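Local structure of alternansucrase (Leuconostoc mesenteroides, 6HVG) at residues 453-463 and 480-491; 655-666 and 674-682. The protein is a glycoside hydrolase family 70 enzyme that binds a calcium ion and carries choline-binding-type cell-wall repeats on both sides of its family 70 region in the sequence. All coordinates share one frame; numbering follows the deposited sequence.

Contact 1. Residues 453-463 and 480-491; sequences YLNFMSSKGLG and AAFVIQTAIEQQ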
loop_
_atom_site.group_PDB
_atom_site.type_symbol
_atom_site.label_atom_id
_atom_site.label_comp_id
_atom_site.label_asym_id
_atom_site.label_seq_id
_atom_site.Cartn_x
_atom_site.Cartn_y
_atom_site.Cartn_z
ATOM N N TYR A 453 18.251 -24.319 18.623
ATOM C CA TYR A 453 19.624 -23.843 18.637
ATOM C C TYR A 453 20.587 -25.004 18.459
ATOM O O TYR A 453 21.477 -24.932 17.634
ATOM C CB TYR A 453 19.932 -23.118 19.946
ATOM C CG TYR A 453 21.410 -22.934 20.240
ATOM C CD1 TYR A 453 22.116 -21.849 19.738
ATOM C CD2 TYR A 453 22.092 -23.829 21.027
ATOM C CE1 TYR A 453 23.463 -21.672 20.018
ATOM C CE2 TYR A 453 23.444 -23.669 21.314
ATOM C CZ TYR A 453 24.126 -22.590 20.817
ATOM O OH TYR A 453 25.460 -22.466 21.116
ATOM N N LEU A 454 20.398 -26.071 19.232
ATOM C CA LEU A 454 21.277 -27.236 19.184
ATOM C C LEU A 454 21.279 -27.884 17.819
ATOM O O LEU A 454 22.353 -28.163 17.279
ATOM C CB LEU A 454 20.877 -28.289 20.222
ATOM C CG LEU A 454 21.064 -27.850 21.666
ATOM C CD1 LEU A 454 20.412 -28.863 22.578
ATOM C CD2 LEU A 454 22.534 -27.690 22.047
ATOM N N ASN A 455 20.093 -28.091 17.250
ATOM C CA ASN A 455 19.990 -28.661 15.909
ATOM C C ASN A 455 20.628 -27.758 14.832
ATOM O O ASN A 455 21.285 -28.249 13.925
ATOM C CB ASN A 455 18.538 -28.923 15.541
ATOM C CG ASN A 455 17.918 -30.005 16.369
ATOM O OD1 ASN A 455 18.601 -30.718 17.094
ATOM N ND2 ASN A 455 16.620 -30.146 16.266
ATOM N N PHE A 456 20.431 -26.446 14.931
ATOM C CA PHE A 456 20.997 -25.510 13.965
ATOM C C PHE A 456 22.540 -25.481 14.009
ATOM O O PHE A 456 23.190 -25.568 12.971
ATOM C CB PHE A 456 20.430 -24.118 14.208
ATOM C CG PHE A 456 20.903 -23.081 13.239
ATOM C CD1 PHE A 456 20.256 -22.908 12.032
ATOM C CD2 PHE A 456 21.944 -22.222 13.566
ATOM C CE1 PHE A 456 20.660 -21.921 11.148
ATOM C CE2 PHE A 456 22.369 -21.248 12.681
ATOM C CZ PHE A 456 21.733 -21.116 11.463
ATOM N N MET A 457 23.116 -25.355 15.200
ATOM C CA MET A 457 24.573 -25.309 15.352
ATOM C C MET A 457 25.228 -26.627 14.962
ATOM O O MET A 457 26.300 -26.622 14.352
ATOM C CB MET A 457 24.971 -24.970 16.781
ATOM C CG MET A 457 24.551 -23.580 17.225
ATOM S SD MET A 457 25.570 -22.238 16.597
ATOM C CE MET A 457 24.398 -21.443 15.533
ATOM N N SER A 458 24.578 -27.740 15.307
ATOM C CA SER A 458 24.975 -29.070 14.848
ATOM C C SER A 458 25.143 -29.182 13.330
ATOM O O SER A 458 26.117 -29.774 12.852
ATOM C CB SER A 458 23.914 -30.096 15.255
ATOM O OG SER A 458 24.166 -30.607 16.529
ATOM N N SER A 459 24.180 -28.649 12.585
ATOM C CA SER A 459 24.175 -28.728 11.134
ATOM C C SER A 459 25.322 -27.972 10.517
ATOM O O SER A 459 25.569 -28.136 9.322
ATOM C CB SER A 459 22.897 -28.140 10.579
ATOM O OG SER A 459 21.815 -28.835 11.124
ATOM N N LYS A 460 25.986 -27.126 11.307
ATOM C CA LYS A 460 27.073 -26.323 10.815
ATOM C C LYS A 460 28.432 -26.854 11.177
ATOM O O LYS A 460 29.423 -26.133 11.081
ATOM C CB LYS A 460 26.905 -24.881 11.292
ATOM C CG LYS A 460 25.736 -24.165 10.634
ATOM C CD LYS A 460 25.944 -22.647 10.657
ATOM C CE LYS A 460 24.838 -21.863 9.933
ATOM N NZ LYS A 460 25.179 -20.436 9.610
ATOM N N GLY A 461 28.486 -28.139 11.514
ATOM C CA GLY A 461 29.747 -28.844 11.755
ATOM C C GLY A 461 30.230 -28.841 13.186
ATOM O O GLY A 461 31.337 -29.286 13.465
ATOM N N LEU A 462 29.383 -28.370 14.093
ATOM C CA LEU A 462 29.776 -28.192 15.480
ATOM C C LEU A 462 29.589 -29.405 16.364
ATOM O O LEU A 462 30.019 -29.399 17.501
ATOM C CB LEU A 462 29.055 -27.008 16.086
ATOM C CG LEU A 462 29.713 -25.712 15.600
ATOM C CD1 LEU A 462 28.902 -24.447 15.854
ATOM C CD2 LEU A 462 31.104 -25.560 16.219
ATOM N N GLY A 463 28.970 -30.448 15.848
ATOM C CA GLY A 463 28.979 -31.716 16.535
ATOM C C GLY A 463 28.067 -32.689 15.850
ATOM O O GLY A 463 27.656 -32.459 14.703
ATOM N N ALA A 480 24.113 -31.441 25.615
ATOM C CA ALA A 480 24.326 -31.188 24.198
ATOM C C ALA A 480 24.767 -29.754 23.933
ATOM O O ALA A 480 25.521 -29.510 23.001
ATOM C CB ALA A 480 23.069 -31.503 23.406
ATOM N N ALA A 481 24.317 -28.819 24.757
ATOM C CA ALA A 481 24.766 -27.434 24.653
ATOM C C ALA A 481 26.250 -27.309 24.936
ATOM O O ALA A 481 26.929 -26.532 24.298
ATOM C CB ALA A 481 23.961 -26.551 25.593
ATOM N N PHE A 482 26.745 -28.090 25.891
ATOM C CA PHE A 482 28.149 -28.018 26.286
ATOM C C PHE A 482 29.093 -28.637 25.259
ATOM O O PHE A 482 30.151 -28.072 25.011
ATOM C CB PHE A 482 28.371 -28.634 27.661
ATOM C CG PHE A 482 29.749 -28.395 28.201
ATOM C CD1 PHE A 482 30.145 -27.123 28.616
ATOM C CD2 PHE A 482 30.673 -29.442 28.281
ATOM C CE1 PHE A 482 31.429 -26.904 29.114
ATOM C CE2 PHE A 482 31.954 -29.229 28.770
ATOM C CZ PHE A 482 32.332 -27.958 29.184
ATOM N N VAL A 483 28.701 -29.743 24.624
ATOM C CA VAL A 483 29.528 -30.288 23.540
ATOM C C VAL A 483 29.570 -29.298 22.366
ATOM O O VAL A 483 30.587 -29.191 21.699
ATOM C CB VAL A 483 29.132 -31.718 23.061
ATOM C CG1 VAL A 483 29.055 -32.658 24.231
ATOM C CG2 VAL A 483 27.823 -31.733 22.314
ATOM N N ILE A 484 28.490 -28.552 22.140
ATOM C CA ILE A 484 28.491 -27.457 21.160
ATOM C C ILE A 484 29.372 -26.303 21.621
ATOM O O ILE A 484 30.081 -25.710 20.806
ATOM C CB ILE A 484 27.067 -26.915 20.876
ATOM C CG1 ILE A 484 26.186 -27.990 20.222
ATOM C CG2 ILE A 484 27.109 -25.680 19.982
ATOM C CD1 ILE A 484 26.542 -28.314 18.784
ATOM N N GLN A 485 29.351 -25.988 22.917
ATOM C CA GLN A 485 30.215 -24.922 23.437
ATOM C C GLN A 485 31.682 -25.259 23.203
ATOM O O GLN A 485 32.451 -24.417 22.750
ATOM C CB GLN A 485 29.968 -24.652 24.930
ATOM C CG GLN A 485 30.957 -23.652 25.534
ATOM C CD GLN A 485 30.595 -23.200 26.937
ATOM O OE1 GLN A 485 29.557 -23.577 27.472
ATOM N NE2 GLN A 485 31.461 -22.385 27.539
ATOM N N THR A 486 32.057 -26.495 23.518
ATOM C CA THR A 486 33.411 -26.968 23.313
ATOM C C THR A 486 33.769 -26.775 21.819
ATOM O O THR A 486 34.742 -26.108 21.475
ATOM C CB THR A 486 33.553 -28.439 23.793
ATOM O OG1 THR A 486 33.493 -28.471 25.225
ATOM C CG2 THR A 486 34.872 -29.071 23.319
ATOM N N ALA A 487 32.940 -27.310 20.938
ATOM C CA ALA A 487 33.175 -27.195 19.501
ATOM C C ALA A 487 33.309 -25.756 19.058
ATOM O O ALA A 487 34.090 -25.460 18.162
ATOM C CB ALA A 487 32.061 -27.882 18.728
ATOM N N ILE A 488 32.531 -24.866 19.665
ATOM C CA ILE A 488 32.620 -23.458 19.350
ATOM C C ILE A 488 34.005 -22.916 19.691
ATOM O O ILE A 488 34.608 -22.194 18.894
ATOM C CB ILE A 488 31.522 -22.634 20.063
ATOM C CG1 ILE A 488 30.179 -22.846 19.357
ATOM C CG2 ILE A 488 31.845 -21.128 20.050
ATOM C CD1 ILE A 488 28.979 -22.381 20.153
ATOM N N GLU A 489 34.519 -23.257 20.859
ATOM C CA GLU A 489 35.805 -22.717 21.285
ATOM C C GLU A 489 36.952 -23.224 20.419
ATOM O O GLU A 489 37.981 -22.542 20.275
ATOM C CB GLU A 489 36.055 -23.022 22.751
ATOM C CG GLU A 489 35.022 -22.436 23.707
ATOM C CD GLU A 489 35.115 -20.920 23.889
ATOM O OE1 GLU A 489 35.777 -20.238 23.088
ATOM O OE2 GLU A 489 34.488 -20.422 24.844
ATOM N N GLN A 490 36.761 -24.407 19.835
ATOM C CA GLN A 490 37.734 -24.989 18.904
ATOM C C GLN A 490 37.806 -24.268 17.552
ATOM O O GLN A 490 38.901 -24.049 17.024
ATOM C CB GLN A 490 37.433 -26.476 18.687
ATOM C CG GLN A 490 37.741 -27.353 19.900
ATOM C CD GLN A 490 37.182 -28.756 19.769
ATOM O OE1 GLN A 490 36.448 -29.058 18.826
ATOM N NE2 GLN A 490 37.502 -29.614 20.734
ATOM N N GLN A 491 36.647 -23.916 16.995
ATOM C CA GLN A 491 36.612 -23.172 15.743
ATOM C C GLN A 491 37.013 -21.709 15.954
ATOM O O GLN A 491 37.403 -21.057 14.988
ATOM C CB GLN A 491 35.252 -23.266 15.057
ATOM C CG GLN A 491 34.824 -24.653 14.607
ATOM C CD GLN A 491 35.439 -25.125 13.299
ATOM O OE1 GLN A 491 35.962 -26.242 13.208
ATOM N NE2 GLN A 491 35.327 -24.292 12.254
#

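Contact 2. Residues 655-666 and 674-682; sequences LSILEDWNGKDP and NAQLTMDYT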
loop_
_atom_site.group_PDB
_atom_site.type_symbol
_atom_site.label_atom_id
_atom_site.label_comp_id
_atom_site.label_asym_id
_atom_site.label_seq_id
_atom_site.Cartn_x
_atom_site.Cartn_y
_atom_site.Cartn_z
ATOM N N LEU A 655 2.855 32.021 -2.552
ATOM C CA LEU A 655 1.979 30.915 -2.954
ATOM C C LEU A 655 2.342 29.630 -2.232
ATOM O O LEU A 655 3.480 29.221 -2.278
ATOM C CB LEU A 655 2.068 30.650 -4.458
ATOM C CG LEU A 655 1.148 31.462 -5.346
ATOM C CD1 LEU A 655 1.545 31.240 -6.795
ATOM C CD2 LEU A 655 -0.308 31.073 -5.113
ATOM N N SER A 656 1.341 29.022 -1.587
ATOM C CA SER A 656 1.489 27.808 -0.771
ATOM C C SER A 656 0.354 26.815 -1.018
ATOM O O SER A 656 -0.819 27.208 -1.069
ATOM C CB SER A 656 1.493 28.162 0.723
ATOM O OG SER A 656 2.683 28.834 1.068
ATOM N N ILE A 657 0.695 25.534 -1.150
ATOM C CA ILE A 657 -0.282 24.502 -1.489
ATOM C C ILE A 657 -0.300 23.394 -0.448
ATOM O O ILE A 657 0.665 23.202 0.297
ATOM C CB ILE A 657 -0.041 23.914 -2.904
ATOM C CG1 ILE A 657 1.290 23.154 -2.967
ATOM C CG2 ILE A 657 -0.095 25.030 -3.933
ATOM C CD1 ILE A 657 1.614 22.570 -4.339
ATOM N N LEU A 658 -1.415 22.674 -0.396
ATOM C CA LEU A 658 -1.604 21.535 0.496
ATOM C C LEU A 658 -1.791 20.273 -0.333
ATOM O O LEU A 658 -2.535 20.278 -1.310
ATOM C CB LEU A 658 -2.882 21.700 1.314
ATOM C CG LEU A 658 -2.979 22.850 2.290
ATOM C CD1 LEU A 658 -4.404 22.998 2.769
ATOM C CD2 LEU A 658 -1.998 22.648 3.446
ATOM N N GLU A 659 -1.153 19.178 0.079
ATOM C CA GLU A 659 -1.511 17.822 -0.360
ATOM C C GLU A 659 -2.588 17.326 0.604
ATOM O O GLU A 659 -2.265 16.739 1.633
ATOM C CB GLU A 659 -0.311 16.890 -0.312
ATOM C CG GLU A 659 -0.493 15.562 -1.045
ATOM C CD GLU A 659 0.314 14.383 -0.460
ATOM O OE1 GLU A 659 1.192 14.569 0.404
ATOM O OE2 GLU A 659 0.067 13.228 -0.862
ATOM N N ASP A 660 -3.860 17.614 0.277
ATOM C CA ASP A 660 -4.997 17.334 1.148
ATOM C C ASP A 660 -6.061 16.500 0.423
ATOM O O ASP A 660 -6.971 17.041 -0.174
ATOM C CB ASP A 660 -5.584 18.638 1.677
ATOM C CG ASP A 660 -6.196 19.516 0.581
ATOM O OD1 ASP A 660 -5.688 19.500 -0.580
ATOM O OD2 ASP A 660 -7.184 20.240 0.896
ATOM N N TRP A 661 -5.938 15.175 0.505
ATOM C CA TRP A 661 -6.711 14.282 -0.341
ATOM C C TRP A 661 -8.173 14.101 0.084
ATOM O O TRP A 661 -9.011 13.837 -0.768
ATOM C CB TRP A 661 -6.043 12.918 -0.430
ATOM C CG TRP A 661 -4.761 12.881 -1.145
ATOM C CD1 TRP A 661 -3.528 12.764 -0.597
ATOM C CD2 TRP A 661 -4.563 12.951 -2.560
ATOM N NE1 TRP A 661 -2.557 12.750 -1.583
ATOM C CE2 TRP A 661 -3.171 12.863 -2.798
ATOM C CE3 TRP A 661 -5.422 13.079 -3.652
ATOM C CZ2 TRP A 661 -2.628 12.905 -4.075
ATOM C CZ3 TRP A 661 -4.874 13.104 -4.917
ATOM C CH2 TRP A 661 -3.496 13.021 -5.117
ATOM N N ASN A 662 -8.492 14.259 1.371
ATOM C CA ASN A 662 -9.861 14.002 1.831
ATOM C C ASN A 662 -10.849 14.939 1.163
ATOM O O ASN A 662 -10.598 16.124 1.044
ATOM C CB ASN A 662 -9.999 14.145 3.347
ATOM C CG ASN A 662 -11.324 13.597 3.864
ATOM O OD1 ASN A 662 -12.377 14.210 3.699
ATOM N ND2 ASN A 662 -11.273 12.451 4.502
ATOM N N GLY A 663 -11.977 14.384 0.744
ATOM C CA GLY A 663 -12.993 15.116 0.017
ATOM C C GLY A 663 -13.641 16.221 0.821
ATOM O O GLY A 663 -14.299 17.068 0.229
ATOM N N LYS A 664 -13.472 16.221 2.147
ATOM C CA LYS A 664 -13.995 17.285 2.991
ATOM C C LYS A 664 -12.926 18.317 3.438
ATOM O O LYS A 664 -13.246 19.244 4.190
ATOM C CB LYS A 664 -14.666 16.688 4.222
ATOM C CG LYS A 664 -16.070 16.151 4.003
ATOM C CD LYS A 664 -16.629 15.476 5.267
ATOM C CE LYS A 664 -16.608 16.422 6.480
ATOM N NZ LYS A 664 -17.266 15.924 7.726
ATOM N N ASP A 665 -11.685 18.168 2.977
ATOM C CA ASP A 665 -10.618 19.103 3.311
ATOM C C ASP A 665 -10.813 20.516 2.692
ATOM O O ASP A 665 -10.547 21.520 3.333
ATOM C CB ASP A 665 -9.251 18.541 2.870
ATOM C CG ASP A 665 -8.682 17.493 3.830
ATOM O OD1 ASP A 665 -9.282 17.293 4.898
ATOM O OD2 ASP A 665 -7.615 16.891 3.509
ATOM N N PRO A 666 -11.257 20.599 1.437
ATOM C CA PRO A 666 -11.505 21.918 0.867
ATOM C C PRO A 666 -12.317 22.837 1.753
ATOM O O PRO A 666 -11.960 23.979 1.917
ATOM C CB PRO A 666 -12.284 21.595 -0.400
ATOM C CG PRO A 666 -11.677 20.321 -0.846
ATOM C CD PRO A 666 -11.437 19.544 0.432
ATOM N N ASN A 674 -8.097 29.717 4.308
ATOM C CA ASN A 674 -7.255 29.444 3.157
ATOM C C ASN A 674 -5.798 29.916 3.284
ATOM O O ASN A 674 -5.283 30.571 2.395
ATOM C CB ASN A 674 -7.909 30.046 1.913
ATOM C CG ASN A 674 -9.235 29.394 1.596
ATOM O OD1 ASN A 674 -9.296 28.231 1.207
ATOM N ND2 ASN A 674 -10.296 30.140 1.733
ATOM N N ALA A 675 -5.138 29.584 4.388
ATOM C CA ALA A 675 -3.711 29.921 4.586
ATOM C C ALA A 675 -2.794 29.239 3.570
ATOM O O ALA A 675 -1.747 29.763 3.219
ATOM C CB ALA A 675 -3.279 29.575 6.001
ATOM N N GLN A 676 -3.191 28.060 3.115
ATOM C CA GLN A 676 -2.549 27.384 1.984
ATOM C C GLN A 676 -3.663 26.924 1.049
ATOM O O GLN A 676 -4.771 26.632 1.504
ATOM C CB GLN A 676 -1.751 26.159 2.438
ATOM C CG GLN A 676 -0.692 26.418 3.499
ATOM C CD GLN A 676 -1.240 26.377 4.921
ATOM O OE1 GLN A 676 -2.293 25.790 5.173
ATOM N NE2 GLN A 676 -0.569 27.082 5.839
ATOM N N LEU A 677 -3.377 26.856 -0.246
ATOM C CA LEU A 677 -4.386 26.458 -1.217
ATOM C C LEU A 677 -4.708 24.973 -1.143
ATOM O O LEU A 677 -3.812 24.144 -1.187
ATOM C CB LEU A 677 -3.940 26.794 -2.639
ATOM C CG LEU A 677 -3.753 28.271 -2.957
ATOM C CD1 LEU A 677 -3.200 28.372 -4.370
ATOM C CD2 LEU A 677 -5.049 29.049 -2.805
ATOM N N THR A 678 -5.995 24.647 -1.041
ATOM C CA THR A 678 -6.431 23.256 -1.197
ATOM C C THR A 678 -6.248 22.778 -2.628
ATOM O O THR A 678 -6.327 23.565 -3.563
ATOM C CB THR A 678 -7.916 23.053 -0.834
ATOM O OG1 THR A 678 -8.249 21.668 -0.970
ATOM C CG2 THR A 678 -8.832 23.874 -1.754
ATOM N N MET A 679 -6.040 21.479 -2.792
ATOM C CA MET A 679 -6.159 20.869 -4.108
ATOM C C MET A 679 -7.633 20.759 -4.436
ATOM O O MET A 679 -8.497 20.853 -3.551
ATOM C CB MET A 679 -5.522 19.485 -4.145
ATOM C CG MET A 679 -6.468 18.334 -3.794
ATOM S SD MET A 679 -5.711 16.750 -3.463
ATOM C CE MET A 679 -4.395 16.611 -4.623
ATOM N N ASP A 680 -7.915 20.530 -5.716
ATOM C CA ASP A 680 -9.277 20.320 -6.186
ATOM C C ASP A 680 -9.329 18.979 -6.890
ATOM O O ASP A 680 -9.259 18.897 -8.114
ATOM C CB ASP A 680 -9.701 21.455 -7.116
ATOM C CG ASP A 680 -11.122 21.292 -7.629
ATOM O OD1 ASP A 680 -11.860 20.424 -7.101
ATOM O OD2 ASP A 680 -11.497 22.034 -8.574
ATOM N N TYR A 681 -9.449 17.919 -6.090
ATOM C CA TYR A 681 -9.478 16.567 -6.621
ATOM C C TYR A 681 -10.741 16.310 -7.453
ATOM O O TYR A 681 -10.732 15.433 -8.300
ATOM C CB TYR A 681 -9.360 15.526 -5.500
ATOM C CG TYR A 681 -9.116 14.132 -6.031
ATOM C CD1 TYR A 681 -8.030 13.876 -6.865
ATOM C CD2 TYR A 681 -9.986 13.076 -5.741
ATOM C CE1 TYR A 681 -7.801 12.609 -7.383
ATOM C CE2 TYR A 681 -9.774 11.805 -6.272
ATOM C CZ TYR A 681 -8.677 11.578 -7.090
ATOM O OH TYR A 681 -8.422 10.333 -7.619
ATOM N N THR A 682 -11.804 17.084 -7.240
ATOM C CA THR A 682 -13.050 16.857 -7.963
ATOM C C THR A 682 -12.827 16.994 -9.468
ATOM O O THR A 682 -13.343 16.187 -10.246
ATOM C CB THR A 682 -14.190 17.805 -7.515
ATOM O OG1 THR A 682 -13.841 19.157 -7.809
ATOM C CG2 THR A 682 -14.471 17.679 -6.013
#

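Contact 1. Residues 453-463 and 480-491
Knobs-into-holes packing joins L462 of helix 447-462 to A487, I484 and I488 of helix 474-495, two helices running in broadly the same direction in a peripheral helical part of the protein, consistent with the small helical domain that family 70 enzymes carry beside their barrel. The short axes pass 10.2 Å apart at 35°. L462 reaches across just ahead of G463, whose phi is positive. It sits among A487, I484, I488 and Q491; its CD2 meets A487 CB at 3.6 Å, while its other branch tip, CD1, leans on I488 CG1 at 4.1 Å. I484 is the answering knob, lodged among L454, M457, S458 and L462. Its chi2 of -72° turns CD1 to the CB of L462, while CG2, on the other branch, meets M457 CB at 3.9 Å. S458 OG, near I484 CD1, is taken up by the backbone O of I464. At the other end L454 spreads its two methyls over the backbone turn at A480 and A481: CD1 rests on A480 CB at 3.8 Å, and CD2 lies over the backbone of A481. Helix 499-511 borders the pair, touching M457 through A504 and I488 through L501. Y453, whose ring also meets W444, has CG turned opposite its own backbone N (chi1 163°), which carries the phenol past I484 until OH lies 3.6 Å from I488 CD1.

Contact 2. Residues 655-666 and 674-682
M679 lies over one face of the W661 indole while Y681 meets the edge of the same ring. The methyl CE stands 3.7 Å from the centroid of the six-membered ring, 18° off its normal, and SD covers the same face in a Met-aromatic contact. Y681 turns its own face to that edge in an offset edge-to-face pair, planes at 81° and centroids 5.6 Å apart. The indole is steadied from its nitrogen, NE1 giving a 2.8 Å bond to E659 OE2. D660 crosses T678 at about a right angle. With CG lodged between its backbone N and carbonyl carbon (chi1 65°), its OD1 takes M679 N through the syn lone pair at 3.0 Å, and OD2 faces T678 OG1 at 2.6 Å. Further back, L658 lies at about a right angle to Q676, its CG 3.5 Å from Q676 CB. L677 bridges I657 in parallel fashion: its N donates to S656 O (2.7 Å), its O accepts from L658 N (2.9 Å). This is a beta-alpha-beta crossover through helix 665-671, whose V669 packs on L658 and D660. Strand 617-620 bonds to I657, strand 745-747 to T678, and helix 629-642 touches L658 and Q676 from outside the barrel.

Contact 1 closes before contact 2 opens along the chain, and although both fall in the same family 70 range they belong to different parts of the fold. Their centres are 63 Å apart, their nearest atoms about 42 Å, and they lie on opposite sides of the chain's centre. Contact 2 joins strands 657-658 and 678-679, the two ends of the eight-stranded parallel sheet, and so closes the barrel, with the W661 side chain about 13 Å from the bound calcium ion. Contact 1 uses no strand; it pairs helices 447-462 and 474-495 beyond the barrel. The two are thus independent pieces of packing, one within the TIM-type barrel and one in an outlying helical region.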